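Local structure of acetylglutamate kinase (Streptococcus mutans, 3L86) at residues A[235-240]-A[245-250]; A[264-269]-A[274-279]. The protein probably catalyses the ATP-dependent phosphorylation of N-acetyl-L-glutamate, the second step of arginine biosynthesis from glutamate. All blocks are in the same frame, centred on the assembly; numbering follows the deposited sequence.

Contact 1. Residues A[235-240]-A[245-250]; sequences EKIDTA and GMIPKI. With ADP (adenosine-5'-diphosphate), chain B.
K249 NZ is held by two acidic groups. It gives a hydrogen bond of 2.9 Å to ADP O1B on the terminal phosphate, and D194 takes it in a salt bridge. The lysine starts straight and then bends at its last two torsions (chi3 -52°, chi4 -68°), which turns the amine onto the phosphate. NZ of K42 lies close by. Both lysines are predicted transition state stabilisers.

G245 lies against the other phosphate, with its CA 3.5 Å from ADP O2A. M246 lies over one face of the adenine, at its C4, N3 and C2 side. Its chain curls at chi2 and chi3, and CE comes to 3.5 Å from C2 of ADP. M246 CB also meets O4' of the ribose in ADP at 3.5 Å.

The two protein segments meet through isoleucines alone. I237 CD1 reaches I250 CG2 at 4.1 Å, and the two side chains lie alongside and point opposite ways. On the other branch, I237 CG2 touches I247 CD1 at 4.3 Å. The patch is small, about 116 Å². It sets the short helix 234-238 against the first turn of helix 246-258, where G245, M246 and K249 at the same end belong to the ADP pocket of the amino acid kinase fold.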
loop_
_atom_site.group_PDB
_atom_site.type_symbol
_atom_site.label_atom_id
_atom_site.label_comp_id
_atom_site.label_asym_id
_atom_site.label_seq_id
_atom_site.Cartn_x
_atom_site.Cartn_y
_atom_site.Cartn_z
ATOM N N GLU A 235 6.823 10.149 19.009
ATOM C CA GLU A 235 6.214 10.796 20.167
ATOM C C GLU A 235 4.694 10.986 19.980
ATOM O O GLU A 235 4.004 11.353 20.936
ATOM C CB GLU A 235 6.893 12.139 20.417
ATOM N N LYS A 236 4.176 10.772 18.759
ATOM C CA LYS A 236 2.717 10.815 18.540
ATOM C C LYS A 236 2.104 9.446 18.639
ATOM O O LYS A 236 0.901 9.309 18.783
ATOM C CB LYS A 236 2.357 11.417 17.191
ATOM C CG LYS A 236 3.364 12.355 16.679
ATOM C CD LYS A 236 2.724 13.539 16.045
ATOM C CE LYS A 236 3.310 14.788 16.677
ATOM N NZ LYS A 236 2.955 16.033 15.960
ATOM N N ILE A 237 2.921 8.419 18.515
ATOM C CA ILE A 237 2.455 7.080 18.786
ATOM C C ILE A 237 2.571 6.788 20.304
ATOM O O ILE A 237 1.929 5.869 20.835
ATOM C CB ILE A 237 3.292 6.029 18.052
ATOM C CG1 ILE A 237 3.195 6.184 16.524
ATOM C CG2 ILE A 237 2.850 4.669 18.460
ATOM C CD1 ILE A 237 4.086 5.208 15.790
ATOM N N ASP A 238 3.419 7.549 20.985
ATOM C CA ASP A 238 3.633 7.360 22.434
ATOM C C ASP A 238 2.520 8.107 23.229
ATOM O O ASP A 238 1.896 7.540 24.108
ATOM C CB ASP A 238 5.044 7.820 22.844
ATOM C CG ASP A 238 6.182 6.978 22.203
ATOM O OD1 ASP A 238 6.015 5.777 21.893
ATOM O OD2 ASP A 238 7.286 7.540 22.029
ATOM N N THR A 239 2.250 9.357 22.880
ATOM C CA THR A 239 1.052 10.072 23.374
ATOM C C THR A 239 -0.298 9.548 22.849
ATOM O O THR A 239 -1.353 10.098 23.175
ATOM C CB THR A 239 1.102 11.530 22.969
ATOM O OG1 THR A 239 1.711 11.634 21.681
ATOM C CG2 THR A 239 1.930 12.340 23.959
ATOM N N ALA A 240 -0.278 8.492 22.051
ATOM C CA ALA A 240 -1.488 7.949 21.403
ATOM C C ALA A 240 -2.436 8.936 20.672
ATOM O O ALA A 240 -3.628 8.683 20.580
ATOM C CB ALA A 240 -2.272 7.018 22.354
ATOM N N GLY A 245 -5.053 1.516 12.355
ATOM C CA GLY A 245 -4.367 1.461 11.050
ATOM C C GLY A 245 -3.459 2.628 10.715
ATOM O O GLY A 245 -2.660 2.524 9.765
ATOM N N MET A 246 -3.577 3.754 11.434
ATOM C CA MET A 246 -2.723 4.913 11.121
ATOM C C MET A 246 -1.326 4.738 11.730
ATOM O O MET A 246 -0.420 5.470 11.364
ATOM C CB MET A 246 -3.338 6.273 11.511
ATOM C CG MET A 246 -2.480 7.553 11.177
ATOM S SD MET A 246 -2.235 7.889 9.388
ATOM C CE MET A 246 -3.917 8.440 8.976
ATOM N N ILE A 247 -1.192 3.743 12.620
ATOM C CA ILE A 247 0.094 3.292 13.143
ATOM C C ILE A 247 1.026 2.676 12.055
ATOM O O ILE A 247 2.073 3.218 11.777
ATOM C CB ILE A 247 -0.069 2.291 14.332
ATOM C CG1 ILE A 247 -0.843 2.978 15.476
ATOM C CG2 ILE A 247 1.303 1.827 14.828
ATOM C CD1 ILE A 247 -0.425 2.479 16.849
ATOM N N PRO A 248 0.650 1.558 11.460
ATOM C CA PRO A 248 1.516 1.106 10.327
ATOM C C PRO A 248 1.653 2.150 9.205
ATOM O O PRO A 248 2.740 2.277 8.618
ATOM C CB PRO A 248 0.840 -0.202 9.859
ATOM C CG PRO A 248 -0.603 -0.103 10.448
ATOM C CD PRO A 248 -0.541 0.713 11.664
ATOM N N LYS A 249 0.600 2.943 8.912
ATOM C CA LYS A 249 0.725 4.033 7.871
ATOM C C LYS A 249 1.830 5.070 8.143
ATOM O O LYS A 249 2.656 5.368 7.267
ATOM C CB LYS A 249 -0.654 4.731 7.607
ATOM C CG LYS A 249 -0.853 5.360 6.209
ATOM C CD LYS A 249 -2.343 5.872 5.988
ATOM C CE LYS A 249 -3.295 4.710 6.317
ATOM N NZ LYS A 249 -3.105 3.608 5.214
ATOM N N ILE A 250 1.858 5.635 9.357
ATOM C CA ILE A 250 2.827 6.677 9.696
ATOM C C ILE A 250 4.238 6.086 9.938
ATOM O O ILE A 250 5.200 6.772 9.672
ATOM C CB ILE A 250 2.418 7.539 10.961
ATOM C CG1 ILE A 250 3.201 8.835 11.022
ATOM C CG2 ILE A 250 2.672 6.828 12.273
ATOM C CD1 ILE A 250 2.779 9.792 9.995
HETATM P PB ADP B . -6.446 2.163 4.934
HETATM O O1B ADP B . -5.101 1.558 5.213
HETATM O O2B ADP B . -6.429 3.391 4.013
HETATM O O3B ADP B . -7.403 1.140 4.431
HETATM P PA ADP B . -6.830 2.204 7.890
HETATM O O1A ADP B . -8.153 2.124 8.640
HETATM O O2A ADP B . -5.934 1.000 7.961
HETATM O O3A ADP B . -7.082 2.693 6.332
HETATM O "O5'" ADP B . -6.101 3.503 8.516
HETATM C "C5'" ADP B . -6.777 4.784 8.450
HETATM C "C4'" ADP B . -7.527 5.027 9.793
HETATM O "O4'" ADP B . -6.656 5.254 10.921
HETATM C "C3'" ADP B . -8.451 6.254 9.788
HETATM O "O3'" ADP B . -9.664 5.890 9.137
HETATM C "C2'" ADP B . -8.710 6.497 11.269
HETATM O "O2'" ADP B . -9.849 5.719 11.615
HETATM C "C1'" ADP B . -7.531 5.816 11.961
HETATM N N9 ADP B . -6.740 6.794 12.755
HETATM C C8 ADP B . -6.266 6.530 14.006
HETATM N N7 ADP B . -5.550 7.594 14.457
HETATM C C5 ADP B . -5.601 8.549 13.496
HETATM C C6 ADP B . -5.109 9.914 13.336
HETATM N N6 ADP B . -4.323 10.483 14.289
HETATM N N1 ADP B . -5.357 10.573 12.171
HETATM C C2 ADP B . -6.084 10.033 11.205
HETATM N N3 ADP B . -6.575 8.796 11.281
HETATM C C4 ADP B . -6.388 8.019 12.389
#

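Contact 2. Residues A[264-269]-A[274-279]; sequences VLIGDN and TLITAD
Strands 264-267 and 274-277 run antiparallel, with 154° between their directions and 4.9 Å between their axes. V264 pairs with I276 and I266 with T274, both as hydrogen-bonded pairs. L265 and L275 form the non-hydrogen-bonded pair between them. Four backbone bonds join the strands. The shortest is T274 N to I266 O at 2.7 Å. The return bond, I266 N to T274 O, is 3.0 Å. A CA-H...O contact adds to it, with L265 CA 3.6 Å from T274 O. At the other hydrogen-bonded pair, V264 N bonds to I276 O and I276 N bonds back to V264 O.

The two strands form a beta hairpin at the C-terminal end of the chain. Each also has a parallel neighbour on its outer side: L265 bonds to strand 208-212 and L275 to strand 223-229. The hairpin therefore lies inside the mixed sheet of the amino acid kinase fold.

V264, I266, T274 and I276 face one side of this sheet. I266 CD1 meets I276 CD1 at 3.7 Å, on a diagonal between the two hydrogen-bonded pairs. V264 CB is 4.3 Å from I276 CB. Helix 246-258 covers V264 and I276 on this face. T274 OG1 is bonded to L225 O and V218 N.

L265 and L275 occupy the other face. L265 CD1 presses on L275 CD2 at 3.5 Å, tighter than usual for two methyl groups. The first torsion of L275 (chi1 -92°) is off the usual staggered values, which is consistent with some strain where the methyls press together. Its other methyl, L275 CD1, rests 3.7 Å from V264 O. Beyond the strand, N269 ND2 bonds to D268 OD1.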
loop_
_atom_site.group_PDB
_atom_site.type_symbol
_atom_site.label_atom_id
_atom_site.label_comp_id
_atom_site.label_asym_id
_atom_site.label_seq_id
_atom_site.Cartn_x
_atom_site.Cartn_y
_atom_site.Cartn_z
ATOM N N VAL A 264 6.754 11.924 1.504
ATOM C CA VAL A 264 5.562 11.062 1.598
ATOM C C VAL A 264 4.271 11.928 1.868
ATOM O O VAL A 264 4.305 12.857 2.680
ATOM C CB VAL A 264 5.737 9.983 2.724
ATOM C CG1 VAL A 264 4.466 9.091 2.840
ATOM C CG2 VAL A 264 6.929 9.110 2.461
ATOM N N LEU A 265 3.160 11.649 1.176
ATOM C CA LEU A 265 1.871 12.317 1.434
ATOM C C LEU A 265 0.846 11.329 2.002
ATOM O O LEU A 265 0.655 10.239 1.450
ATOM C CB LEU A 265 1.347 12.918 0.131
ATOM C CG LEU A 265 -0.029 13.609 0.145
ATOM C CD1 LEU A 265 0.114 14.929 0.985
ATOM C CD2 LEU A 265 -0.473 13.928 -1.277
ATOM N N ILE A 266 0.241 11.670 3.141
ATOM C CA ILE A 266 -0.920 10.970 3.702
ATOM C C ILE A 266 -2.206 11.878 3.581
ATOM O O ILE A 266 -2.241 13.016 4.114
ATOM C CB ILE A 266 -0.647 10.574 5.191
ATOM C CG1 ILE A 266 0.497 9.541 5.247
ATOM C CG2 ILE A 266 -1.923 10.000 5.899
ATOM C CD1 ILE A 266 0.966 9.179 6.674
ATOM N N GLY A 267 -3.236 11.387 2.881
ATOM C CA GLY A 267 -4.534 12.127 2.685
ATOM C C GLY A 267 -5.526 11.318 1.809
ATOM O O GLY A 267 -5.319 10.132 1.519
ATOM N N ASP A 268 -6.621 11.939 1.406
ATOM C CA ASP A 268 -7.663 11.226 0.673
ATOM C C ASP A 268 -7.584 11.461 -0.849
ATOM O O ASP A 268 -8.524 11.130 -1.578
ATOM C CB ASP A 268 -9.073 11.547 1.230
ATOM C CG ASP A 268 -9.624 12.940 0.812
ATOM O OD1 ASP A 268 -8.907 13.706 0.159
ATOM O OD2 ASP A 268 -10.821 13.268 1.136
ATOM N N ASN A 269 -6.491 12.050 -1.313
ATOM C CA ASN A 269 -6.332 12.373 -2.758
ATOM C C ASN A 269 -4.846 12.376 -3.152
ATOM O O ASN A 269 -3.978 12.172 -2.303
ATOM C CB ASN A 269 -6.996 13.723 -3.152
ATOM C CG ASN A 269 -6.328 14.960 -2.494
ATOM O OD1 ASN A 269 -5.461 15.634 -3.093
ATOM N ND2 ASN A 269 -6.772 15.287 -1.259
ATOM N N THR A 274 -1.306 15.538 4.633
ATOM C CA THR A 274 -0.155 15.789 5.501
ATOM C C THR A 274 1.155 15.395 4.803
ATOM O O THR A 274 1.286 14.256 4.353
ATOM C CB THR A 274 -0.261 14.932 6.786
ATOM O OG1 THR A 274 -1.473 15.245 7.497
ATOM C CG2 THR A 274 1.006 15.092 7.679
ATOM N N LEU A 275 2.128 16.319 4.733
ATOM C CA LEU A 275 3.461 16.019 4.191
ATOM C C LEU A 275 4.506 15.577 5.211
ATOM O O LEU A 275 4.710 16.247 6.223
ATOM C CB LEU A 275 4.025 17.234 3.492
ATOM C CG LEU A 275 3.775 17.385 2.014
ATOM C CD1 LEU A 275 4.349 16.212 1.227
ATOM C CD2 LEU A 275 2.297 17.509 1.811
ATOM N N ILE A 276 5.185 14.473 4.927
ATOM C CA ILE A 276 6.222 13.909 5.783
ATOM C C ILE A 276 7.585 13.950 5.100
ATOM O O ILE A 276 7.733 13.533 3.907
ATOM C CB ILE A 276 5.871 12.462 6.176
ATOM C CG1 ILE A 276 4.622 12.437 7.059
ATOM C CG2 ILE A 276 7.044 11.801 6.885
ATOM C CD1 ILE A 276 4.054 11.051 7.274
ATOM N N THR A 277 8.625 14.486 5.764
ATOM C CA THR A 277 9.990 14.544 5.229
ATOM C C THR A 277 11.003 14.096 6.282
ATOM O O THR A 277 10.662 13.954 7.469
ATOM C CB THR A 277 10.335 15.916 4.707
ATOM O OG1 THR A 277 10.240 16.861 5.776
ATOM C CG2 THR A 277 9.380 16.303 3.610
ATOM N N ALA A 278 12.230 13.794 5.857
ATOM C CA ALA A 278 13.225 13.218 6.781
ATOM C C ALA A 278 13.580 14.313 7.765
ATOM O O ALA A 278 13.679 14.098 8.974
ATOM C CB ALA A 278 14.463 12.781 6.016
ATOM N N ASP A 279 13.798 15.494 7.213
ATOM C CA ASP A 279 13.756 16.703 8.022
ATOM C C ASP A 279 12.871 17.699 7.302
ATOM O O ASP A 279 13.067 18.886 7.465
ATOM C CB ASP A 279 15.160 17.320 8.255
ATOM C CG ASP A 279 16.291 16.296 8.195
ATOM O OD1 ASP A 279 16.505 15.511 9.165
ATOM O OD2 ASP A 279 16.990 16.314 7.154
#

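How the contacts relate
Contact 1 comes first along the chain and closes before contact 2 opens. Their centres are 14 Å apart. Helix 246-258, which starts in contact 1, leads into strand 263-267 of contact 2 and packs back on the hairpin. The two contacts touch directly. I250 CD1 meets I266 CD1 at 3.8 Å. I266 CG2 touches M246 CE at 4.0 Å and K249 CD at 4.2 Å. I250 thus takes part in both contacts, with CG2 toward I237 and CD1 toward the hairpin. I266 sits behind two residues of the ADP pocket, so the hairpin backs the nucleotide site from within the sheet.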